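Conserved hypothetical protein (Pyrococcus furiosus, PDB 1Y81) is of unknown function but has a Rossmann-like CoA-binding domain that holds coenzyme A. Local coordinates at residues F111-K114 with E118-F121; V81-A86 with S105-R110. All coordinates share one frame; numbering follows the deposited sequence.

Contact 1: residues F111-K114 with E118-F121; sequences FLEK and EYSF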
ATOM      1  N   PHE A 111       1.965  14.940   7.966  1.00 32.91           N
ATOM      2  CA  PHE A 111       2.491  13.890   8.835  1.00 33.39           C
ATOM      3  C   PHE A 111       3.778  13.256   8.271  1.00 33.53           C
ATOM      4  O   PHE A 111       4.740  13.018   9.012  1.00 34.51           O
ATOM      5  CB  PHE A 111       1.429  12.818   9.094  1.00 34.35           C
ATOM      6  CG  PHE A 111       1.996  11.537   9.636  1.00 35.06           C
ATOM      7  CD1 PHE A 111       2.372  11.439  10.978  1.00 36.11           C
ATOM      8  CD2 PHE A 111       2.185  10.434   8.799  1.00 34.87           C
ATOM      9  CE1 PHE A 111       2.915  10.260  11.480  1.00 34.07           C
ATOM     10  CE2 PHE A 111       2.730   9.256   9.288  1.00 35.39           C
ATOM     11  CZ  PHE A 111       3.096   9.166  10.634  1.00 36.13           C
ATOM     12  N   LEU A 112       3.776  12.978   6.966  1.00 33.37           N
ATOM     13  CA  LEU A 112       4.920  12.354   6.287  1.00 34.56           C
ATOM     14  C   LEU A 112       6.166  13.246   6.200  1.00 35.85           C
ATOM     15  O   LEU A 112       7.287  12.757   6.349  1.00 35.25           O
ATOM     16  CB  LEU A 112       4.529  11.872   4.893  1.00 34.17           C
ATOM     17  CG  LEU A 112       3.516  10.727   4.807  1.00 33.78           C
ATOM     18  CD1 LEU A 112       3.289  10.363   3.354  1.00 34.36           C
ATOM     19  CD2 LEU A 112       3.965   9.509   5.627  1.00 32.84           C
ATOM     20  N   GLU A 113       5.963  14.538   5.943  1.00 38.69           N
ATOM     21  CA  GLU A 113       7.076  15.498   5.921  1.00 40.71           C
ATOM     22  C   GLU A 113       7.708  15.614   7.313  1.00 40.95           C
ATOM     23  O   GLU A 113       8.939  15.672   7.433  1.00 42.94           O
ATOM     24  CB  GLU A 113       6.632  16.871   5.381  1.00 42.30           C
ATOM     25  CG  GLU A 113       6.340  16.917   3.844  1.00 43.64           C
ATOM     26  CD  GLU A 113       7.600  16.807   2.932  1.00 44.91           C
ATOM     27  OE1 GLU A 113       8.728  16.645   3.446  1.00 47.31           O
ATOM     28  OE2 GLU A 113       7.448  16.892   1.687  1.00 43.43           O
ATOM     29  N   LYS A 114       6.861  15.611   8.349  1.00 40.92           N
ATOM     30  CA  LYS A 114       7.302  15.642   9.755  1.00 41.24           C
ATOM     31  C   LYS A 114       8.047  14.352  10.167  1.00 42.49           C
ATOM     32  O   LYS A 114       9.036  14.408  10.905  1.00 43.12           O
ATOM     33  CB  LYS A 114       6.107  15.884  10.686  1.00 40.84           C
ATOM     34  CG  LYS A 114       6.479  16.270  12.124  1.00 41.39           C
ATOM     35  N   GLU A 118      10.111   8.872   2.768  1.00 35.06           N
ATOM     36  CA  GLU A 118       9.888   9.077   1.335  1.00 35.15           C
ATOM     37  C   GLU A 118       8.443   8.747   1.027  1.00 31.67           C
ATOM     38  O   GLU A 118       7.896   7.796   1.577  1.00 29.65           O
ATOM     39  CB  GLU A 118      10.776   8.167   0.492  1.00 40.15           C
ATOM     40  CG  GLU A 118      12.267   8.379   0.614  1.00 46.50           C
ATOM     41  CD  GLU A 118      13.049   7.408  -0.261  1.00 49.59           C
ATOM     42  OE1 GLU A 118      12.937   7.501  -1.503  1.00 52.08           O
ATOM     43  OE2 GLU A 118      13.772   6.548   0.293  1.00 52.36           O
ATOM     44  N   TYR A 119       7.823   9.540   0.155  1.00 30.66           N
ATOM     45  CA  TYR A 119       6.450   9.273  -0.268  1.00 29.41           C
ATOM     46  C   TYR A 119       6.220   9.722  -1.694  1.00 30.10           C
ATOM     47  O   TYR A 119       6.996  10.518  -2.240  1.00 29.18           O
ATOM     48  CB  TYR A 119       5.445   9.955   0.670  1.00 28.70           C
ATOM     49  CG  TYR A 119       5.424  11.471   0.567  1.00 30.28           C
ATOM     50  CD1 TYR A 119       4.623  12.117  -0.388  1.00 31.01           C
ATOM     51  CD2 TYR A 119       6.213  12.259   1.412  1.00 32.93           C
ATOM     52  CE1 TYR A 119       4.605  13.520  -0.492  1.00 32.02           C
ATOM     53  CE2 TYR A 119       6.203  13.656   1.320  1.00 33.25           C
ATOM     54  CZ  TYR A 119       5.399  14.277   0.367  1.00 33.70           C
ATOM     55  OH  TYR A 119       5.387  15.654   0.269  1.00 32.91           O
ATOM     56  N   SER A 120       5.137   9.222  -2.288  1.00 26.82           N
ATOM     57  CA  SER A 120       4.747   9.596  -3.634  1.00 26.43           C
ATOM     58  C   SER A 120       3.263   9.957  -3.636  1.00 27.45           C
ATOM     59  O   SER A 120       2.422   9.194  -3.109  1.00 25.74           O
ATOM     60  CB  SER A 120       5.050   8.461  -4.619  1.00 27.68           C
ATOM     61  OG  SER A 120       4.700   8.808  -5.952  1.00 26.96           O
ATOM     62  N   PHE A 121       2.955  11.142  -4.178  1.00 24.90           N
ATOM     63  CA  PHE A 121       1.574  11.563  -4.481  1.00 24.47           C
ATOM     64  C   PHE A 121       1.447  11.699  -5.992  1.00 25.66           C
ATOM     65  O   PHE A 121       2.432  12.008  -6.674  1.00 24.96           O
ATOM     66  CB  PHE A 121       1.248  12.939  -3.867  1.00 22.94           C
ATOM     67  CG  PHE A 121       0.934  12.932  -2.382  1.00 23.73           C
ATOM     68  CD1 PHE A 121       1.169  11.803  -1.568  1.00 24.35           C
ATOM     69  CD2 PHE A 121       0.422  14.093  -1.783  1.00 22.14           C
ATOM     70  CE1 PHE A 121       0.873  11.835  -0.182  1.00 22.77           C
ATOM     71  CE2 PHE A 121       0.126  14.135  -0.413  1.00 23.18           C
ATOM     72  CZ  PHE A 121       0.352  12.992   0.391  1.00 23.80           C
TER

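Contact 2: residues V81-A86 with S105-R110; sequences VGLQVA and SEEIRR. With COA (coenzyme A), chain C.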
ATOM      1  N   VAL A  81      -8.634   6.752   6.018  1.00 24.60           N
ATOM      2  CA  VAL A  81      -8.039   5.444   6.330  1.00 24.23           C
ATOM      3  C   VAL A  81      -6.519   5.470   6.152  1.00 21.18           C
ATOM      4  O   VAL A  81      -5.778   4.965   6.994  1.00 19.41           O
ATOM      5  CB  VAL A  81      -8.662   4.318   5.448  1.00 22.67           C
ATOM      6  CG1 VAL A  81      -7.954   2.949   5.700  1.00 23.68           C
ATOM      7  CG2 VAL A  81     -10.124   4.207   5.706  1.00 25.36           C
ATOM      8  N   GLY A  82      -6.066   6.059   5.049  1.00 20.62           N
ATOM      9  CA  GLY A  82      -4.652   6.165   4.741  1.00 20.60           C
ATOM     10  C   GLY A  82      -3.841   6.873   5.821  1.00 20.08           C
ATOM     11  O   GLY A  82      -2.729   6.471   6.100  1.00 19.83           O
ATOM     12  N   LEU A  83      -4.397   7.926   6.429  1.00 22.02           N
ATOM     13  CA  LEU A  83      -3.666   8.651   7.481  1.00 22.34           C
ATOM     14  C   LEU A  83      -3.339   7.710   8.655  1.00 22.26           C
ATOM     15  O   LEU A  83      -2.200   7.667   9.115  1.00 23.60           O
ATOM     16  CB  LEU A  83      -4.451   9.861   7.978  1.00 25.01           C
ATOM     17  CG  LEU A  83      -3.738  10.758   8.999  1.00 25.72           C
ATOM     18  CD1 LEU A  83      -2.532  11.484   8.398  1.00 26.10           C
ATOM     19  CD2 LEU A  83      -4.726  11.750   9.562  1.00 27.53           C
ATOM     20  N   GLN A  84      -4.344   6.942   9.092  1.00 24.15           N
ATOM     21  CA  GLN A  84      -4.193   5.991  10.211  1.00 26.29           C
ATOM     22  C   GLN A  84      -3.149   4.931   9.875  1.00 25.22           C
ATOM     23  O   GLN A  84      -2.236   4.642  10.679  1.00 24.59           O
ATOM     24  CB  GLN A  84      -5.518   5.294  10.527  1.00 29.60           C
ATOM     25  CG  GLN A  84      -6.709   6.207  10.842  1.00 37.21           C
ATOM     26  CD  GLN A  84      -8.067   5.524  10.574  1.00 42.13           C
ATOM     27  OE1 GLN A  84      -8.143   4.300  10.372  1.00 45.60           O
ATOM     28  NE2 GLN A  84      -9.137   6.318  10.565  1.00 44.09           N
ATOM     29  N   VAL A  85      -3.285   4.354   8.684  1.00 22.50           N
ATOM     30  CA  VAL A  85      -2.380   3.295   8.232  1.00 21.39           C
ATOM     31  C   VAL A  85      -0.946   3.802   8.043  1.00 21.02           C
ATOM     32  O   VAL A  85       0.011   3.090   8.356  1.00 21.53           O
ATOM     33  CB  VAL A  85      -2.917   2.600   6.955  1.00 20.05           C
ATOM     34  CG1 VAL A  85      -1.934   1.544   6.432  1.00 20.25           C
ATOM     35  CG2 VAL A  85      -4.288   1.980   7.239  1.00 18.86           C
ATOM     36  N   ALA A  86      -0.796   5.030   7.539  1.00 19.46           N
ATOM     37  CA  ALA A  86       0.547   5.599   7.341  1.00 22.21           C
ATOM     38  C   ALA A  86       1.255   5.798   8.674  1.00 20.50           C
ATOM     39  O   ALA A  86       2.444   5.567   8.767  1.00 23.25           O
ATOM     40  CB  ALA A  86       0.499   6.910   6.537  1.00 18.56           C
ATOM     41  N   SER A 105      -3.627  13.154   0.760  1.00 21.78           N
ATOM     42  CA  SER A 105      -4.223  14.335   1.386  1.00 25.84           C
ATOM     43  C   SER A 105      -3.110  15.234   1.901  1.00 25.12           C
ATOM     44  O   SER A 105      -1.960  14.792   2.056  1.00 24.73           O
ATOM     45  CB  SER A 105      -5.162  13.949   2.546  1.00 22.58           C
ATOM     46  OG  SER A 105      -4.433  13.628   3.729  1.00 24.12           O
ATOM     47  N   GLU A 106      -3.439  16.497   2.173  1.00 26.71           N
ATOM     48  CA  GLU A 106      -2.458  17.384   2.778  1.00 28.81           C
ATOM     49  C   GLU A 106      -2.145  17.019   4.239  1.00 29.02           C
ATOM     50  O   GLU A 106      -1.005  17.189   4.690  1.00 29.42           O
ATOM     51  CB  GLU A 106      -2.867  18.858   2.620  1.00 30.25           C
ATOM     52  CG  GLU A 106      -2.862  19.323   1.147  1.00 30.37           C
ATOM     53  CD  GLU A 106      -1.525  19.066   0.454  1.00 31.92           C
ATOM     54  OE1 GLU A 106      -0.482  19.414   1.041  1.00 33.07           O
ATOM     55  OE2 GLU A 106      -1.510  18.505  -0.671  1.00 29.99           O
ATOM     56  N   GLU A 107      -3.140  16.497   4.961  1.00 29.55           N
ATOM     57  CA  GLU A 107      -2.905  15.988   6.329  1.00 30.88           C
ATOM     58  C   GLU A 107      -1.892  14.841   6.343  1.00 28.57           C
ATOM     59  O   GLU A 107      -1.041  14.758   7.240  1.00 29.91           O
ATOM     60  CB  GLU A 107      -4.216  15.580   7.023  1.00 34.00           C
ATOM     61  CG  GLU A 107      -4.010  15.164   8.488  1.00 38.72           C
ATOM     62  CD  GLU A 107      -5.290  15.163   9.327  1.00 39.19           C
ATOM     63  OE1 GLU A 107      -6.394  15.165   8.749  1.00 41.25           O
ATOM     64  OE2 GLU A 107      -5.174  15.149  10.577  1.00 39.55           O
ATOM     65  N   ILE A 108      -1.980  13.961   5.345  1.00 27.20           N
ATOM     66  CA  ILE A 108      -1.000  12.899   5.158  1.00 24.27           C
ATOM     67  C   ILE A 108       0.355  13.496   4.797  1.00 26.00           C
ATOM     68  O   ILE A 108       1.390  13.079   5.317  1.00 27.56           O
ATOM     69  CB  ILE A 108      -1.471  11.896   4.050  1.00 24.48           C
ATOM     70  CG1 ILE A 108      -2.670  11.072   4.551  1.00 23.59           C
ATOM     71  CG2 ILE A 108      -0.332  11.017   3.599  1.00 23.23           C
ATOM     72  CD1 ILE A 108      -3.300  10.174   3.483  1.00 24.33           C
ATOM     73  N   ARG A 109       0.348  14.487   3.910  1.00 25.71           N
ATOM     74  CA  ARG A 109       1.591  15.141   3.507  1.00 26.69           C
ATOM     75  C   ARG A 109       2.278  15.733   4.746  1.00 25.29           C
ATOM     76  O   ARG A 109       3.468  15.516   4.952  1.00 26.41           O
ATOM     77  CB  ARG A 109       1.341  16.225   2.460  1.00 27.39           C
ATOM     78  CG  ARG A 109       2.589  16.593   1.672  1.00 28.54           C
ATOM     79  CD  ARG A 109       2.454  17.944   0.933  1.00 29.92           C
ATOM     80  NE  ARG A 109       1.422  17.945  -0.104  1.00 28.51           N
ATOM     81  CZ  ARG A 109       1.590  17.476  -1.341  1.00 26.88           C
ATOM     82  NH1 ARG A 109       2.751  16.942  -1.712  1.00 27.05           N
ATOM     83  NH2 ARG A 109       0.586  17.533  -2.203  1.00 28.50           N
ATOM     84  N   ARG A 110       1.500  16.453   5.559  1.00 27.63           N
ATOM     85  CA  ARG A 110       1.985  17.079   6.803  1.00 31.08           C
ATOM     86  C   ARG A 110       2.648  16.064   7.740  1.00 33.54           C
ATOM     87  O   ARG A 110       3.760  16.290   8.238  1.00 33.93           O
ATOM     88  CB  ARG A 110       0.832  17.751   7.540  1.00 30.43           C
ATOM     89  CD  ARG A 110      -0.398  20.415   7.157  1.00 43.44           C
ATOM     90  NE  ARG A 110      -1.708  19.868   7.519  1.00 42.75           N
ATOM     91  CZ  ARG A 110      -2.833  20.089   6.838  1.00 42.00           C
ATOM     92  NH1 ARG A 110      -2.823  20.847   5.744  1.00 40.97           N
ATOM     93  NH2 ARG A 110      -3.971  19.549   7.254  1.00 41.92           N
TER
HETATM   94  N1A COA C 201      -6.469  -1.504   5.734  1.00 18.32           N
HETATM   95  C2A COA C 201      -6.485  -2.153   4.525  1.00 17.31           C
HETATM   96  N3A COA C 201      -7.560  -2.017   3.682  1.00 14.96           N
HETATM   97  C4A COA C 201      -8.630  -1.269   4.064  1.00 15.94           C
HETATM   98  C5A COA C 201      -8.646  -0.602   5.286  1.00 17.29           C
HETATM   99  C6A COA C 201      -7.552  -0.721   6.131  1.00 19.66           C
HETATM  100  N6A COA C 201      -7.544  -0.105   7.304  1.00 19.49           N
HETATM  101  N7A COA C 201      -9.817   0.077   5.374  1.00 18.08           N
HETATM  102  C8A COA C 201     -10.523  -0.145   4.238  1.00 17.54           C
HETATM  103  N9A COA C 201      -9.800  -0.978   3.428  1.00 16.98           N
HETATM  104  C1B COA C 201     -10.174  -1.533   2.109  1.00 16.79           C
HETATM  105  C2B COA C 201     -11.678  -1.472   1.838  1.00 17.03           C
HETATM  106  O2B COA C 201     -12.459  -2.369   2.667  1.00 18.72           O
HETATM  107  C3B COA C 201     -11.646  -1.777   0.335  1.00 16.95           C
HETATM  108  O3B COA C 201     -11.549  -3.160   0.052  1.00 18.74           O
HETATM  109  P3B COA C 201     -12.880  -4.082  -0.109  1.00 25.34           P
HETATM  110  O7A COA C 201     -12.718  -5.360   0.660  1.00 29.01           O
HETATM  111  O8A COA C 201     -13.027  -4.341  -1.566  1.00 29.16           O
HETATM  112  O9A COA C 201     -14.028  -3.360   0.527  1.00 31.38           O
HETATM  113  C4B COA C 201     -10.345  -1.130  -0.161  1.00 17.71           C
HETATM  114  O4B COA C 201      -9.547  -0.896   1.010  1.00 18.31           O
HETATM  115  C5B COA C 201     -10.576   0.184  -0.934  1.00 16.03           C
HETATM  116  O5B COA C 201     -11.297   1.059  -0.092  1.00 18.50           O
HETATM  117  P1A COA C 201     -12.677   1.733  -0.577  1.00 21.62           P
HETATM  118  O1A COA C 201     -13.328   2.447   0.582  1.00 21.13           O
HETATM  119  O2A COA C 201     -13.541   0.693  -1.256  1.00 21.65           O
HETATM  120  O3A COA C 201     -12.098   2.822  -1.611  1.00 21.33           O
HETATM  121  P2A COA C 201     -12.340   2.822  -3.198  1.00 23.41           P
HETATM  122  O4A COA C 201     -13.797   3.075  -3.493  1.00 26.80           O
HETATM  123  O5A COA C 201     -11.840   1.623  -3.917  1.00 22.45           O
HETATM  124  O6A COA C 201     -11.461   4.071  -3.666  1.00 22.76           O
HETATM  125  CBP COA C 201      -9.546   5.526  -3.668  1.00 20.65           C
HETATM  126  CCP COA C 201     -10.053   4.075  -3.512  1.00 21.85           C
HETATM  127  CDP COA C 201      -8.024   5.495  -3.472  1.00 22.95           C
HETATM  128  CEP COA C 201     -10.148   6.402  -2.573  1.00 23.80           C
HETATM  129  CAP COA C 201      -9.944   6.101  -5.047  1.00 19.81           C
HETATM  130  OAP COA C 201      -9.576   7.466  -5.144  1.00 18.61           O
HETATM  131  C9P COA C 201      -9.217   5.281  -6.075  1.00 22.34           C
HETATM  132  O9P COA C 201      -9.867   4.178  -6.625  1.00 22.58           O
HETATM  133  N8P COA C 201      -7.957   5.646  -6.349  1.00 24.98           N
HETATM  134  C7P COA C 201      -7.043   4.937  -7.233  1.00 22.28           C
HETATM  135  C6P COA C 201      -7.256   5.194  -8.676  1.00 21.93           C
HETATM  136  C5P COA C 201      -6.183   4.465  -9.434  1.00 21.76           C
HETATM  137  O5P COA C 201      -5.449   3.595  -8.909  1.00 21.22           O
HETATM  138  N4P COA C 201      -6.150   4.850 -10.683  1.00 20.58           N
HETATM  139  C3P COA C 201      -5.263   4.377 -11.695  1.00 18.71           C
HETATM  140  C2P COA C 201      -4.527   5.552 -12.338  1.00 20.15           C
HETATM  141  S1P COA C 201      -3.446   6.380 -11.124  1.00 20.50           S

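Contact 1: residues F111-K114 with E118-F121
Leu112 and Glu113 of helix 106-115 meet the ring of Tyr119 on strand 118-120, where the last beta-alpha-beta crossover of this Rossmann-like domain lays its helix against the edge strand of the parallel sheet. The apolar part is a branch against a ring root: Leu112 CD1 lies 3.5 Å from Tyr119 CB and 3.7 Å from Tyr119 CG, approaching the ring obliquely, while Leu112 CB comes to 3.9 Å from Tyr119 CD2. Leu112 also touches Leu97 and Phe99 of strand 96-99, so the buried leucine spans two neighbouring strands. Just past the strand, Phe121 offers one ring face to the tyrosine: Tyr119 CE1 sits 3.9 Å above the Phe121 ring plane, over its centre, and Phe121 in turn rests on Ile108 and Arg109.

The polar part lies at the outer end of the tyrosine. With chi1 70°, Tyr119 CG is placed between its backbone N and carbonyl carbon, and the ring extends toward helix 106-115. Glu113, exposed and bent at chi2 (-71°), turns its carboxylate to the ring edge, its plane almost perpendicular to the ring. One hydrogen bond fixes the phenol end: Tyr119 OH donates to Glu113 OE2 over 2.8 Å, meeting that oxygen on its anti side, 34° out of the carboxylate plane.

Contact 2: residues V81-A86 with S105-R110
Leu83 of helix 79-91 reaches over to Glu107 and Ile108 in the first turn of helix 106-115. Its CB already touches the neighbour, 4.0 Å from Ile108 CG1. At chi1 -175°, CG stands opposite the backbone N, which carries the two methyls across to the other helix. Leu83 CD1 packs on the backbone and side-chain root there, 3.9 Å from Ile108 CA and 3.8 Å from Glu107 O. The other branch turns to the glutamate: Leu83 CD2 lies 3.5 Å from Glu107 CD. The two side chains cross at about a right angle, the extended glutamate running past the methyl with its charged end at the exposed margin.

Ile108 fills the deeper side. Its CD1 lies against the bare backbone of the glycine, 4.1 Å from Gly82 C. Ile108 also leans on Phe99 of strand 96-99 and on Phe121, and Ala86 touches Leu97 and Phe99, so both helices rest on the same part of the sheet.

The start of helix 106-115 is secured locally. Ser105 is its N-cap, its OG accepting from Ile108 N at 3.0 Å, and Arg109 grips the Glu106 carboxylate side-on, with NE to OE1 and NH2 to OE2. On helix 79-91, Val81 CG1 comes within 3.4 Å of coenzyme A N7A, and Val85 CG2 also approaches the adenine. The segments 81-86 and 106-110 run nearly parallel, with their axes 9.6 Å apart at closest approach and 15° between their directions, as in consecutive crossovers on one face of a Rossmann-like sheet.

Helix 106-115 serves both contacts: its first turn packs on helix 79-91 in contact 2, and its later part on strand 118-120 in contact 1. The centres lie about 9 Å apart, and the two are directly joined. Tyr119 OH is 3.3 Å from Arg109 CG, so the tyrosine of contact 1 packs on the arginine that holds Glu106 in contact 2. Phe121 CE2 approaches Ser105 O, the carbonyl oxygen of the N-cap residue, to 3.3 Å, and Phe111 CE2 lies 3.7 Å from Ala86 O. Coenzyme A is met within contact 2 by Val81 and Val85; contact 1, none of whose residues touches the ligand, joins the same helix to the outermost strand 118-120.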